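Local coordinates for protein type III secretion T3S chaperone (Chlamydia trachomatis, PDB 3K29) that probably serves as a YscO-like chaperone of the type III secretion apparatus and is a long, almost wholly helical hairpin, at residues A[3-8]-A[128-132]; A[42-46]-A[90-94]; A[49-53]-A[83-87]. All coordinates share one frame; numbering follows the deposited sequence. Where two conformers were deposited one is given.

Contact 1. Residues A[3-8]-A[128-132]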
ATOM      1  N   VAL A   3     -32.921  -3.397  21.184  1.00 36.06           N
ATOM      2  CA  VAL A   3     -31.729  -4.216  21.471  1.00 34.02           C
ATOM      3  C   VAL A   3     -30.810  -4.289  20.233  1.00 32.85           C
ATOM      4  O   VAL A   3     -31.075  -5.038  19.284  1.00 32.58           O
ATOM      5  CB  VAL A   3     -32.102  -5.666  21.914  1.00 34.15           C
ATOM      6  CG1 VAL A   3     -30.847  -6.444  22.378  1.00 33.42           C
ATOM      7  CG2 VAL A   3     -33.240  -5.666  22.976  1.00 33.25           C
ATOM      8  N   ARG A   4     -29.744  -3.496  20.261  1.00 31.05           N
ATOM      9  CA  ARG A   4     -28.730  -3.470  19.217  1.00 29.11           C
ATOM     10  C   ARG A   4     -27.543  -4.361  19.608  1.00 27.45           C
ATOM     11  O   ARG A   4     -27.425  -4.792  20.756  1.00 27.46           O
ATOM     12  CB  ARG A   4     -28.248  -2.032  19.027  1.00 29.69           C
ATOM     13  CG  ARG A   4     -29.333  -0.980  19.151  1.00 31.10           C
ATOM     14  CD  ARG A   4     -29.998  -0.705  17.821  1.00 33.71           C
ATOM     15  NE  ARG A   4     -30.873   0.457  17.913  1.00 34.99           N
ATOM     16  CZ  ARG A   4     -31.518   1.009  16.888  1.00 36.36           C
ATOM     17  NH1 ARG A   4     -31.393   0.512  15.660  1.00 36.68           N
ATOM     18  NH2 ARG A   4     -32.295   2.067  17.097  1.00 36.24           N
ATOM     19  N   TYR A   5     -26.650  -4.613  18.660  1.00 24.94           N
ATOM     20  CA  TYR A   5     -25.482  -5.452  18.895  1.00 23.12           C
ATOM     21  C   TYR A   5     -24.587  -4.877  19.995  1.00 22.44           C
ATOM     22  O   TYR A   5     -24.215  -3.712  19.918  1.00 22.31           O
ATOM     23  CB  TYR A   5     -24.690  -5.594  17.592  1.00 22.75           C
ATOM     24  CG  TYR A   5     -23.447  -6.424  17.710  1.00 20.76           C
ATOM     25  CD1 TYR A   5     -23.467  -7.666  18.334  1.00 19.53           C
ATOM     26  CD2 TYR A   5     -22.243  -5.972  17.181  1.00 20.88           C
ATOM     27  CE1 TYR A   5     -22.321  -8.431  18.445  1.00 19.58           C
ATOM     28  CE2 TYR A   5     -21.093  -6.731  17.270  1.00 21.85           C
ATOM     29  CZ  TYR A   5     -21.141  -7.963  17.916  1.00 22.49           C
ATOM     30  OH  TYR A   5     -19.991  -8.727  18.014  1.00 24.89           O
ATOM     31  N   PRO A   6     -24.247  -5.684  21.027  1.00 21.98           N
ATOM     32  CA  PRO A   6     -23.496  -5.133  22.175  1.00 21.13           C
ATOM     33  C   PRO A   6     -22.130  -4.591  21.779  1.00 20.09           C
ATOM     34  O   PRO A   6     -21.577  -3.704  22.443  1.00 19.99           O
ATOM     35  CB  PRO A   6     -23.324  -6.358  23.077  1.00 20.97           C
ATOM     36  CG  PRO A   6     -24.514  -7.157  22.811  1.00 22.24           C
ATOM     37  CD  PRO A   6     -24.709  -7.055  21.316  1.00 22.24           C
ATOM     38  N   LEU A   7     -21.576  -5.142  20.705  1.00 19.93           N
ATOM     39  CA  LEU A   7     -20.247  -4.761  20.290  1.00 20.08           C
ATOM     40  C   LEU A   7     -20.297  -3.873  19.024  1.00 19.92           C
ATOM     41  O   LEU A   7     -19.336  -3.767  18.256  1.00 19.90           O
ATOM     42  CB  LEU A   7     -19.334  -5.997  20.152  1.00 20.81           C
ATOM     43  CG  LEU A   7     -18.946  -6.771  21.424  1.00 20.97           C
ATOM     44  CD1 LEU A   7     -18.084  -7.960  21.031  1.00 23.12           C
ATOM     45  CD2 LEU A   7     -18.186  -5.905  22.403  1.00 20.20           C
ATOM     46  N   GLU A   8     -21.428  -3.196  18.850  1.00 20.18           N
ATOM     47  CA  GLU A   8     -21.555  -2.215  17.785  1.00 20.30           C
ATOM     48  C   GLU A   8     -20.393  -1.193  17.790  1.00 19.57           C
ATOM     49  O   GLU A   8     -19.847  -0.878  16.727  1.00 18.69           O
ATOM     50  CB  GLU A   8     -22.907  -1.513  17.837  1.00 20.27           C
ATOM     51  CG  GLU A   8     -23.226  -0.808  16.544  1.00 21.95           C
ATOM     52  CD  GLU A   8     -23.312  -1.754  15.353  1.00 26.09           C
ATOM     53  OE1 GLU A   8     -23.482  -2.982  15.539  1.00 26.61           O
ATOM     54  OE2 GLU A   8     -23.220  -1.257  14.212  1.00 29.00           O
ATOM     55  N   HIS A 128     -19.482 -12.010  13.927  1.00 25.62           N
ATOM     56  CA  HIS A 128     -20.003 -12.183  15.294  1.00 26.18           C
ATOM     57  C   HIS A 128     -21.288 -11.394  15.547  1.00 25.90           C
ATOM     58  O   HIS A 128     -22.105 -11.813  16.365  1.00 26.76           O
ATOM     59  CB  HIS A 128     -18.968 -11.869  16.380  1.00 25.98           C
ATOM     60  CG  HIS A 128     -17.776 -12.766  16.366  1.00 27.13           C
ATOM     61  ND1 HIS A 128     -17.763 -13.979  15.715  1.00 28.02           N
ATOM     62  CD2 HIS A 128     -16.550 -12.626  16.929  1.00 28.20           C
ATOM     63  CE1 HIS A 128     -16.580 -14.546  15.869  1.00 28.97           C
ATOM     64  NE2 HIS A 128     -15.825 -13.747  16.602  1.00 29.57           N
ATOM     65  N   LYS A 129     -21.440 -10.242  14.882  1.00 25.61           N
ATOM     66  CA  LYS A 129     -22.692  -9.464  14.899  1.00 25.86           C
ATOM     67  C   LYS A 129     -23.829 -10.238  14.245  1.00 26.42           C
ATOM     68  O   LYS A 129     -24.976 -10.242  14.722  1.00 25.84           O
ATOM     69  CB  LYS A 129     -22.510  -8.128  14.178  1.00 25.20           C
ATOM     70  CG  LYS A 129     -23.799  -7.536  13.732  1.00 24.05           C
ATOM     71  CD  LYS A 129     -23.753  -6.062  13.830  1.00 22.65           C
ATOM     72  CE  LYS A 129     -25.096  -5.507  13.495  1.00 22.65           C
ATOM     73  NZ  LYS A 129     -24.866  -4.157  12.963  1.00 20.70           N
ATOM     74  N   GLU A 130     -23.498 -10.876  13.128  1.00 26.33           N
ATOM     75  CA  GLU A 130     -24.429 -11.713  12.442  1.00 27.03           C
ATOM     76  C   GLU A 130     -24.888 -12.853  13.346  1.00 26.89           C
ATOM     77  O   GLU A 130     -26.084 -13.124  13.448  1.00 25.58           O
ATOM     78  CB  GLU A 130     -23.779 -12.274  11.189  1.00 26.94           C
ATOM     79  CG  GLU A 130     -24.756 -12.710  10.168  1.00 29.83           C
ATOM     80  CD  GLU A 130     -24.057 -13.055   8.871  1.00 34.98           C
ATOM     81  OE1 GLU A 130     -24.250 -12.295   7.893  1.00 37.23           O
ATOM     82  OE2 GLU A 130     -23.298 -14.060   8.846  1.00 34.81           O
ATOM     83  N   GLU A 131     -23.939 -13.507  14.010  1.00 27.19           N
ATOM     84  CA  GLU A 131     -24.274 -14.652  14.860  1.00 27.82           C
ATOM     85  C   GLU A 131     -24.950 -14.237  16.165  1.00 27.71           C
ATOM     86  O   GLU A 131     -25.774 -14.983  16.676  1.00 28.45           O
ATOM     87  CB  GLU A 131     -23.057 -15.519  15.143  1.00 28.09           C
ATOM     88  CG  GLU A 131     -22.478 -16.143  13.900  1.00 29.52           C
ATOM     89  CD  GLU A 131     -21.087 -16.652  14.125  1.00 34.16           C
ATOM     90  OE1 GLU A 131     -20.471 -16.232  15.136  1.00 35.27           O
ATOM     91  OE2 GLU A 131     -20.606 -17.468  13.291  1.00 35.59           O
ATOM     92  N   TRP A 132     -24.616 -13.058  16.691  1.00 27.56           N
ATOM     93  CA  TRP A 132     -25.332 -12.516  17.859  1.00 26.82           C
ATOM     94  C   TRP A 132     -26.795 -12.258  17.487  1.00 26.59           C
ATOM     95  O   TRP A 132     -27.707 -12.658  18.200  1.00 26.26           O
ATOM     96  CB  TRP A 132     -24.700 -11.220  18.367  1.00 26.80           C
ATOM     97  CG  TRP A 132     -25.640 -10.459  19.277  1.00 26.79           C
ATOM     98  CD1 TRP A 132     -25.770 -10.606  20.633  1.00 24.58           C
ATOM     99  CD2 TRP A 132     -26.609  -9.463  18.879  1.00 26.20           C
ATOM    100  NE1 TRP A 132     -26.762  -9.782  21.099  1.00 25.17           N
ATOM    101  CE2 TRP A 132     -27.295  -9.066  20.051  1.00 27.32           C
ATOM    102  CE3 TRP A 132     -26.962  -8.874  17.639  1.00 27.60           C
ATOM    103  CZ2 TRP A 132     -28.302  -8.082  20.037  1.00 28.26           C
ATOM    104  CZ3 TRP A 132     -27.989  -7.915  17.602  1.00 28.34           C
ATOM    105  CH2 TRP A 132     -28.634  -7.516  18.809  1.00 30.07           C
TER

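Contact 2. Residues A[42-46]-A[90-94]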
ATOM      1  N   ARG A  42      17.034  11.311 -11.896  1.00 19.46           N
ATOM      2  CA  ARG A  42      18.434  10.884 -11.737  1.00 19.60           C
ATOM      3  C   ARG A  42      18.942  10.158 -12.951  1.00 18.61           C
ATOM      4  O   ARG A  42      20.038  10.396 -13.402  1.00 18.83           O
ATOM      5  CB  ARG A  42      18.629  10.019 -10.491  1.00 20.10           C
ATOM      6  CG  ARG A  42      18.156  10.695  -9.196  1.00 20.01           C
ATOM      7  CD  ARG A  42      19.141  11.686  -8.598  1.00 22.70           C
ATOM      8  NE  ARG A  42      19.642  12.688  -9.526  1.00 26.72           N
ATOM      9  CZ  ARG A  42      19.017  13.823  -9.860  1.00 28.21           C
ATOM     10  NH1 ARG A  42      17.819  14.100  -9.343  1.00 27.50           N
ATOM     11  NH2 ARG A  42      19.595  14.669 -10.740  1.00 28.41           N
ATOM     12  N   GLU A  43      18.148   9.247 -13.473  1.00 19.18           N
ATOM     13  CA  GLU A  43      18.540   8.449 -14.634  1.00 19.42           C
ATOM     14  C   GLU A  43      18.662   9.323 -15.879  1.00 18.71           C
ATOM     15  O   GLU A  43      19.501   9.081 -16.747  1.00 19.49           O
ATOM     16  CB  GLU A  43      17.544   7.306 -14.824  1.00 19.02           C
ATOM     17  CG  GLU A  43      17.878   6.153 -13.896  1.00 20.65           C
ATOM     18  CD  GLU A  43      16.787   5.099 -13.799  1.00 22.40           C
ATOM     19  OE1 GLU A  43      15.658   5.373 -14.216  1.00 23.95           O
ATOM     20  OE2 GLU A  43      17.061   3.994 -13.293  1.00 25.15           O
ATOM     21  N   SER A  44      17.876  10.384 -15.916  1.00 19.07           N
ATOM     22  CA  SER A  44      17.898  11.325 -17.032  1.00 19.34           C
ATOM     23  C   SER A  44      19.209  12.114 -16.984  1.00 19.45           C
ATOM     24  O   SER A  44      19.965  12.216 -17.977  1.00 18.51           O
ATOM     25  CB  SER A  44      16.708  12.248 -16.923  1.00 18.89           C
ATOM     26  OG  SER A  44      16.898  13.398 -17.701  1.00 21.03           O
ATOM     27  N   GLU A  45      19.522  12.609 -15.795  1.00 18.77           N
ATOM     28  CA  GLU A  45      20.756  13.371 -15.613  1.00 19.04           C
ATOM     29  C   GLU A  45      21.967  12.505 -15.871  1.00 17.29           C
ATOM     30  O   GLU A  45      22.972  12.961 -16.459  1.00 18.31           O
ATOM     31  CB  GLU A  45      20.789  14.011 -14.210  1.00 19.01           C
ATOM     32  CG  GLU A  45      19.834  15.195 -14.068  1.00 24.74           C
ATOM     33  CD  GLU A  45      20.038  16.261 -15.168  1.00 29.02           C
ATOM     34  OE1 GLU A  45      21.199  16.579 -15.490  1.00 30.97           O
ATOM     35  OE2 GLU A  45      19.037  16.784 -15.709  1.00 33.01           O
ATOM     36  N   ARG A  46      21.878  11.240 -15.466  1.00 16.31           N
ATOM     37  CA  ARG A  46      22.966  10.288 -15.713  1.00 15.90           C
ATOM     38  C   ARG A  46      23.122  10.050 -17.237  1.00 15.98           C
ATOM     39  O   ARG A  46      24.243  10.009 -17.762  1.00 15.55           O
ATOM     40  CB  ARG A  46      22.710   8.952 -15.025  1.00 14.79           C
ATOM     41  CG  ARG A  46      23.859   7.933 -15.142  1.00 18.36           C
ATOM     42  CD  ARG A  46      23.674   6.883 -16.273  1.00 24.23           C
ATOM     43  NE  ARG A  46      22.267   6.562 -16.556  1.00 23.81           N
ATOM     44  CZ  ARG A  46      21.556   5.612 -15.936  1.00 23.61           C
ATOM     45  NH1 ARG A  46      22.109   4.863 -14.991  1.00 22.06           N
ATOM     46  NH2 ARG A  46      20.277   5.406 -16.259  1.00 21.14           N
ATOM     47  N   GLU A  90      27.345  10.253 -11.272  1.00 19.20           N
ATOM     48  CA  GLU A  90      25.920  10.205 -11.594  1.00 20.02           C
ATOM     49  C   GLU A  90      25.343   8.825 -11.314  1.00 20.28           C
ATOM     50  O   GLU A  90      24.222   8.748 -10.826  1.00 19.92           O
ATOM     51  CB  GLU A  90      25.662  10.542 -13.074  1.00 19.39           C
ATOM     52  CG  GLU A  90      25.977  11.975 -13.414  1.00 21.45           C
ATOM     53  CD  GLU A  90      25.134  12.949 -12.648  1.00 26.54           C
ATOM     54  OE1 GLU A  90      23.972  12.634 -12.341  1.00 32.06           O
ATOM     55  OE2 GLU A  90      25.624  14.050 -12.350  1.00 27.69           O
ATOM     56  N   GLU A  91      26.069   7.754 -11.659  1.00 20.08           N
ATOM     57  CA  GLU A  91      25.630   6.395 -11.350  1.00 22.48           C
ATOM     58  C   GLU A  91      25.439   6.180  -9.843  1.00 22.99           C
ATOM     59  O   GLU A  91      24.550   5.442  -9.429  1.00 22.86           O
ATOM     60  CB  GLU A  91      26.617   5.329 -11.839  1.00 22.84           C
ATOM     61  CG  GLU A  91      26.947   5.372 -13.324  1.00 26.82           C
ATOM     62  CD  GLU A  91      25.835   4.799 -14.223  1.00 32.89           C
ATOM     63  OE1 GLU A  91      24.722   4.446 -13.730  1.00 34.64           O
ATOM     64  OE2 GLU A  91      26.102   4.703 -15.445  1.00 34.16           O
ATOM     65  N   GLU A  92      26.322   6.767  -9.036  1.00 22.06           N
ATOM     66  CA  GLU A  92      26.117   6.751  -7.597  1.00 23.15           C
ATOM     67  C   GLU A  92      24.792   7.441  -7.199  1.00 21.87           C
ATOM     68  O   GLU A  92      24.001   6.856  -6.439  1.00 21.61           O
ATOM     69  CB  GLU A  92      27.335   7.331  -6.844  1.00 22.95           C
ATOM     70  CG  GLU A  92      27.242   7.107  -5.328  1.00 30.25           C
ATOM     71  CD  GLU A  92      26.877   5.643  -4.993  1.00 39.29           C
ATOM     72  OE1 GLU A  92      27.666   4.747  -5.404  1.00 43.28           O
ATOM     73  OE2 GLU A  92      25.802   5.379  -4.350  1.00 41.05           O
ATOM     74  N   LYS A  93      24.551   8.651  -7.713  1.00 20.63           N
ATOM     75  CA  LYS A  93      23.288   9.334  -7.490  1.00 21.58           C
ATOM     76  C   LYS A  93      22.061   8.491  -7.861  1.00 22.12           C
ATOM     77  O   LYS A  93      21.046   8.533  -7.127  1.00 21.64           O
ATOM     78  CB  LYS A  93      23.218  10.647  -8.250  1.00 22.90           C
ATOM     79  CG  LYS A  93      23.924  11.790  -7.575  1.00 22.71           C
ATOM     80  CD  LYS A  93      23.720  13.056  -8.452  1.00 27.99           C
ATOM     81  CE  LYS A  93      24.999  13.842  -8.567  1.00 32.19           C
ATOM     82  NZ  LYS A  93      25.017  14.822  -9.713  1.00 36.46           N
ATOM     83  N   VAL A  94      22.150   7.767  -8.998  1.00 22.06           N
ATOM     84  CA  VAL A  94      21.111   6.859  -9.436  1.00 21.71           C
ATOM     85  C   VAL A  94      20.937   5.727  -8.400  1.00 23.10           C
ATOM     86  O   VAL A  94      19.813   5.386  -8.047  1.00 23.29           O
ATOM     87  CB  VAL A  94      21.390   6.298 -10.851  1.00 20.78           C
ATOM     88  CG1 VAL A  94      20.513   5.043 -11.167  1.00 21.91           C
ATOM     89  CG2 VAL A  94      21.177   7.378 -11.888  1.00 18.47           C
TER
HETATM   90  O   HOH W   1      21.905  11.332 -11.344  1.00 18.93           O
HETATM   91  O   HOH W   2      22.406  14.841 -11.340  1.00 26.55           O

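Contact 3. Residues A[49-53]-A[83-87]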
ATOM      1  N   VAL A  49      25.103  12.872 -19.088  1.00 18.25           N
ATOM      2  CA  VAL A  49      26.558  12.685 -18.882  1.00 16.21           C
ATOM      3  C   VAL A  49      27.060  11.478 -19.655  1.00 14.74           C
ATOM      4  O   VAL A  49      28.086  11.565 -20.297  1.00 13.37           O
ATOM      5  CB  VAL A  49      26.947  12.587 -17.348  1.00 16.16           C
ATOM      6  CG1 VAL A  49      28.489  12.483 -17.195  1.00 18.32           C
ATOM      7  CG2 VAL A  49      26.540  13.868 -16.679  1.00 14.83           C
ATOM      8  N   LYS A  50      26.316  10.363 -19.615  1.00 14.49           N
ATOM      9  CA  LYS A  50      26.707   9.167 -20.362  1.00 14.89           C
ATOM     10  C   LYS A  50      26.776   9.468 -21.877  1.00 15.05           C
ATOM     11  O   LYS A  50      27.682   8.993 -22.593  1.00 14.82           O
ATOM     12  CB  LYS A  50      25.728   8.026 -20.089  1.00 14.15           C
ATOM     13  CG  LYS A  50      26.246   6.657 -20.450  1.00 19.51           C
ATOM     14  CD  LYS A  50      25.095   5.600 -20.435  1.00 23.02           C
ATOM     15  CE  LYS A  50      25.657   4.184 -20.486  1.00 31.10           C
ATOM     16  NZ  LYS A  50      24.982   3.250 -21.496  1.00 30.85           N
ATOM     17  N   ASN A  51      25.839  10.269 -22.365  1.00 14.12           N
ATOM     18  CA  ASN A  51      25.868  10.609 -23.783  0.50 15.07           C
ATOM     19  C   ASN A  51      27.020  11.532 -24.138  1.00 14.87           C
ATOM     20  O   ASN A  51      27.638  11.382 -25.181  1.00 14.46           O
ATOM     21  CB  ASN A  51      24.493  11.119 -24.241  0.50 13.95           C
ATOM     22  CG  ASN A  51      23.479   9.988 -24.301  0.50 13.83           C
ATOM     23  OD1 ASN A  51      23.806   8.886 -24.742  0.50 16.27           O
ATOM     24  ND2 ASN A  51      22.268  10.234 -23.835  0.50 15.92           N
ATOM     25  N   HIS A  52      27.313  12.469 -23.246  1.00 15.39           N
ATOM     26  CA  HIS A  52      28.405  13.378 -23.446  1.00 15.53           C
ATOM     27  C   HIS A  52      29.697  12.572 -23.534  1.00 14.63           C
ATOM     28  O   HIS A  52      30.613  12.876 -24.331  1.00 14.30           O
ATOM     29  CB  HIS A  52      28.369  14.447 -22.296  1.00 17.63           C
ATOM     30  CG  HIS A  52      29.486  15.443 -22.357  1.00 20.92           C
ATOM     31  ND1 HIS A  52      29.877  16.056 -23.530  1.00 25.73           N
ATOM     32  CD2 HIS A  52      30.288  15.947 -21.392  1.00 25.26           C
ATOM     33  CE1 HIS A  52      30.878  16.887 -23.289  1.00 24.51           C
ATOM     34  NE2 HIS A  52      31.140  16.844 -21.994  1.00 27.64           N
ATOM     35  N   TYR A  53      29.766  11.493 -22.749  1.00 15.03           N
ATOM     36  CA  TYR A  53      30.996  10.673 -22.648  1.00 14.88           C
ATOM     37  C   TYR A  53      31.144   9.934 -23.959  1.00 14.52           C
ATOM     38  O   TYR A  53      32.204   9.915 -24.596  1.00 14.10           O
ATOM     39  CB  TYR A  53      30.825   9.710 -21.466  1.00 14.41           C
ATOM     40  CG  TYR A  53      31.979   8.818 -21.107  1.00 16.03           C
ATOM     41  CD1 TYR A  53      33.258   9.325 -20.870  1.00 17.72           C
ATOM     42  CD2 TYR A  53      31.756   7.476 -20.864  1.00 17.56           C
ATOM     43  CE1 TYR A  53      34.301   8.471 -20.473  1.00 20.65           C
ATOM     44  CE2 TYR A  53      32.765   6.617 -20.500  1.00 19.41           C
ATOM     45  CZ  TYR A  53      34.038   7.115 -20.318  1.00 20.61           C
ATOM     46  OH  TYR A  53      35.012   6.228 -19.952  1.00 19.94           O
ATOM     47  N   VAL A  83      35.292  13.201 -17.769  1.00 15.85           N
ATOM     48  CA  VAL A  83      33.880  12.889 -17.972  1.00 16.25           C
ATOM     49  C   VAL A  83      33.545  11.535 -17.358  1.00 15.61           C
ATOM     50  O   VAL A  83      32.457  11.359 -16.839  1.00 18.54           O
ATOM     51  CB  VAL A  83      33.493  12.944 -19.497  1.00 15.57           C
ATOM     52  CG1 VAL A  83      32.001  12.734 -19.660  1.00 17.98           C
ATOM     53  CG2 VAL A  83      33.835  14.307 -20.030  1.00 17.87           C
ATOM     54  N   ALA A  84      34.452  10.569 -17.472  1.00 16.72           N
ATOM     55  CA  ALA A  84      34.264   9.242 -16.909  1.00 15.65           C
ATOM     56  C   ALA A  84      33.960   9.289 -15.400  1.00 16.63           C
ATOM     57  O   ALA A  84      33.117   8.549 -14.897  1.00 14.44           O
ATOM     58  CB  ALA A  84      35.450   8.431 -17.156  1.00 16.12           C
ATOM     59  N   ILE A  85      34.644  10.171 -14.677  1.00 16.60           N
ATOM     60  CA  ILE A  85      34.417  10.346 -13.236  1.00 16.44           C
ATOM     61  C   ILE A  85      33.070  11.051 -13.032  1.00 16.43           C
ATOM     62  O   ILE A  85      32.334  10.694 -12.146  1.00 16.66           O
ATOM     63  CB  ILE A  85      35.592  11.153 -12.586  1.00 15.20           C
ATOM     64  CG1 ILE A  85      36.894  10.358 -12.671  1.00 19.24           C
ATOM     65  CG2 ILE A  85      35.303  11.561 -11.076  1.00 15.48           C
ATOM     66  CD1 ILE A  85      38.145  11.209 -12.354  1.00 21.55           C
ATOM     67  N   GLN A  86      32.729  12.036 -13.847  1.00 16.38           N
ATOM     68  CA  GLN A  86      31.405  12.615 -13.697  1.00 18.31           C
ATOM     69  C   GLN A  86      30.344  11.538 -13.861  1.00 17.75           C
ATOM     70  O   GLN A  86      29.320  11.555 -13.143  1.00 17.05           O
ATOM     71  CB  GLN A  86      31.104  13.694 -14.719  1.00 17.79           C
ATOM     72  CG  GLN A  86      32.091  14.820 -14.796  1.00 25.90           C
ATOM     73  CD  GLN A  86      31.759  15.764 -15.963  1.00 33.64           C
ATOM     74  OE1 GLN A  86      30.582  16.130 -16.149  1.00 39.25           O
ATOM     75  NE2 GLN A  86      32.765  16.142 -16.749  1.00 29.73           N
ATOM     76  N   LEU A  87      30.539  10.652 -14.851  1.00 17.60           N
ATOM     77  CA  LEU A  87      29.591   9.568 -15.077  1.00 17.19           C
ATOM     78  C   LEU A  87      29.474   8.637 -13.841  1.00 19.12           C
ATOM     79  O   LEU A  87      28.346   8.344 -13.421  1.00 20.43           O
ATOM     80  CB  LEU A  87      29.935   8.757 -16.354  1.00 17.11           C
ATOM     81  CG  LEU A  87      29.007   7.576 -16.645  1.00 14.35           C
ATOM     82  CD1 LEU A  87      27.472   8.144 -16.733  1.00 14.73           C
ATOM     83  CD2 LEU A  87      29.437   6.877 -17.969  1.00 15.08           C
TER

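Contact 1. Residues A[3-8]-A[128-132]
Tyr5 meets Lys129 and Trp132 where the start of the chain folds against the C-terminal helix. Residues 3-7 have no regular secondary structure, whereas 128-132 are a piece of continuous helix. The backbones come nearest at Tyr5 and Lys129, whose CA atoms are 6.3 Å apart. A type I beta turn runs from Tyr5 to Glu8, closed by Glu8 N bonding Tyr5 O. Leu7 then takes the N-cap position of the first helix.

Both faces of the Tyr5 ring are covered. Lys129 CA makes a CH-pi contact over the centre of one face, 3.7 Å from the Tyr5 ring centroid, and the CB and CD of the same lysine lie along that side. The Leu7 backbone N lies over the opposite face. The Tyr5 side chain reaches the helix with CG anti to the backbone N (chi1 179°).

The Trp132 indole receives the loop on one face. Tyr5 CA lies over its six-membered ring, 3.7 Å from the centroid. Pro6 CD lies over the five-membered ring, 3.5 Å from that centroid. Both are CH-pi contacts. Val3 O approaches the indole edge in plane, 3.5 Å from Trp132 CH2. The two aromatic rings meet obliquely, with planes 54° apart.

One salt bridge crosses the contact. Lys129 NZ reaches Glu8 OE1 at 3.2 Å on the syn side, 24° out of the carboxylate plane. Glu8 lies in the first turn of its helix, where a negative charge probably suits the helix dipole.

The contact lies at the surface, at the open end of the hairpin. Helix 8-66 begins here, antiparallel to helix 70-160, which runs on well past Trp132.

Contact 2. Residues A[42-46]-A[90-94]
Arg46 and Glu91 form the one direct salt bridge between the two helices here. Arg46 NH1 donates to Glu91 OE1 at 2.9 Å, with an N-H...O angle of 151°. The oxygen lies almost in the guanidinium plane, but the nitrogen is 31° out of the carboxylate plane, on the syn side. The Arg46 chain bends at chi2 and chi3 to bring NH1 there. Arg46 CD also passes Glu91 OE2 at 3.4 Å.

Val94 packs beside this pair. Its CG2 lies over one face of the Arg46 guanidinium, toward the rim. Val94 CG2 also packs on Arg42 O at 3.6 Å and on Arg46 CB. Val94 CG1 meets the CG of Glu43. Glu90 CB rests on the CA and CG of Arg46.

The two helices run antiparallel as the arms of a hairpin. Segment 42-46 lies in a predicted coiled coil, and the close axes are consistent with one. The segment axes pass 8.8 Å apart at 168°. Arg42 faces Val94 and Arg46 faces Glu90, four residues apart on each helix. Only Val94 of these four is apolar, and it is the buried one.

Water completes the link on the side of Arg42. One water donates to Arg42 O and Glu90 OE1 and accepts from Arg42 NE. Its bond to Glu90 OE1 is short, 2.6 Å. A second water joins Arg42 NH2, Glu90 OE1 and Lys93 NZ. Arg42 and Glu90 therefore pair through water, with Arg42 NH2 and Glu90 OE1 5.1 Å apart.

Further out, Lys93 NZ holds Glu90 OE2 at 2.8 Å, from above the carboxylate plane. This bond probably steadies the carboxylate that both waters use. Glu45 pairs with Lys48 along its own helix, and Arg46 also touches Leu87, one turn back on helix 70-160.

Contact 3. Residues A[49-53]-A[83-87]
Three side chains of the facing helix meet the Tyr53 ring, none squarely over a face or at an edge. Tyr53 CE1 touches Ala84 CB at 3.5 Å, and its OH stays close to the same methyl. CD1 runs beside Val83 CG1. On the other side of the ring, Tyr53 CD2 meets Leu87 CD2 at 3.8 Å, the two side chains crossing at about a right angle. The small Ala84 side chain lets the ring lie close to the helix backbone. The ring is placed there by a chi1 of -177°, with CG anti to the backbone N. The His52 side chain crosses Val83 at about a right angle, with His52 CD2 4.0 Å from Val83 CG1.

The rest of the contact is mostly aliphatic. Val83 CG1 packs on Tyr53 CB at 3.7 Å. Val49 CG1 presses on the Leu87 backbone, 3.6 Å from Leu87 N, and also meets Gln86 CB. The end of Leu87 bends toward the first helix, and Leu87 CD1 lies against Lys50 CB at 3.8 Å. The aliphatic start of Lys50 thus packs on Leu87, while its amino end leads away. The contact is held by van der Waals packing, without a polar bond between the segments.

The two segments are antiparallel, with axes 9.2 Å apart at an angle of 157°. Val49 faces Leu87 and Tyr53 faces Val83, four residues apart on each helix, consistent with the coiled coil predicted for residues 18-52. Along helix 70-160, Tyr53 also touches Ile80 and Val49 touches Glu90. The site lies toward the closed end of the hairpin, where helix 8-66 turns back into helix 70-160.

All three contacts are surface contacts, each with a single buried residue among those that touch. Contacts 2 and 3 join helix 8-66 to helix 70-160 and are neighbours, their centres about 10 Å apart. They touch where Glu90 packs on Val49 and Leu87 on the Arg46 carbonyl. Contact 1 also uses helix 70-160, but pairs it mainly with the loop before helix 8-66. It lies on the other side of the chain's centre, about 58 Å from contact 2 and 68 Å from contact 3, centre to centre. Contact 2 combines a salt bridge and bridging waters with packing on one valine; contact 3 is apolar packing; contact 1 rests on aromatic rings with one salt bridge.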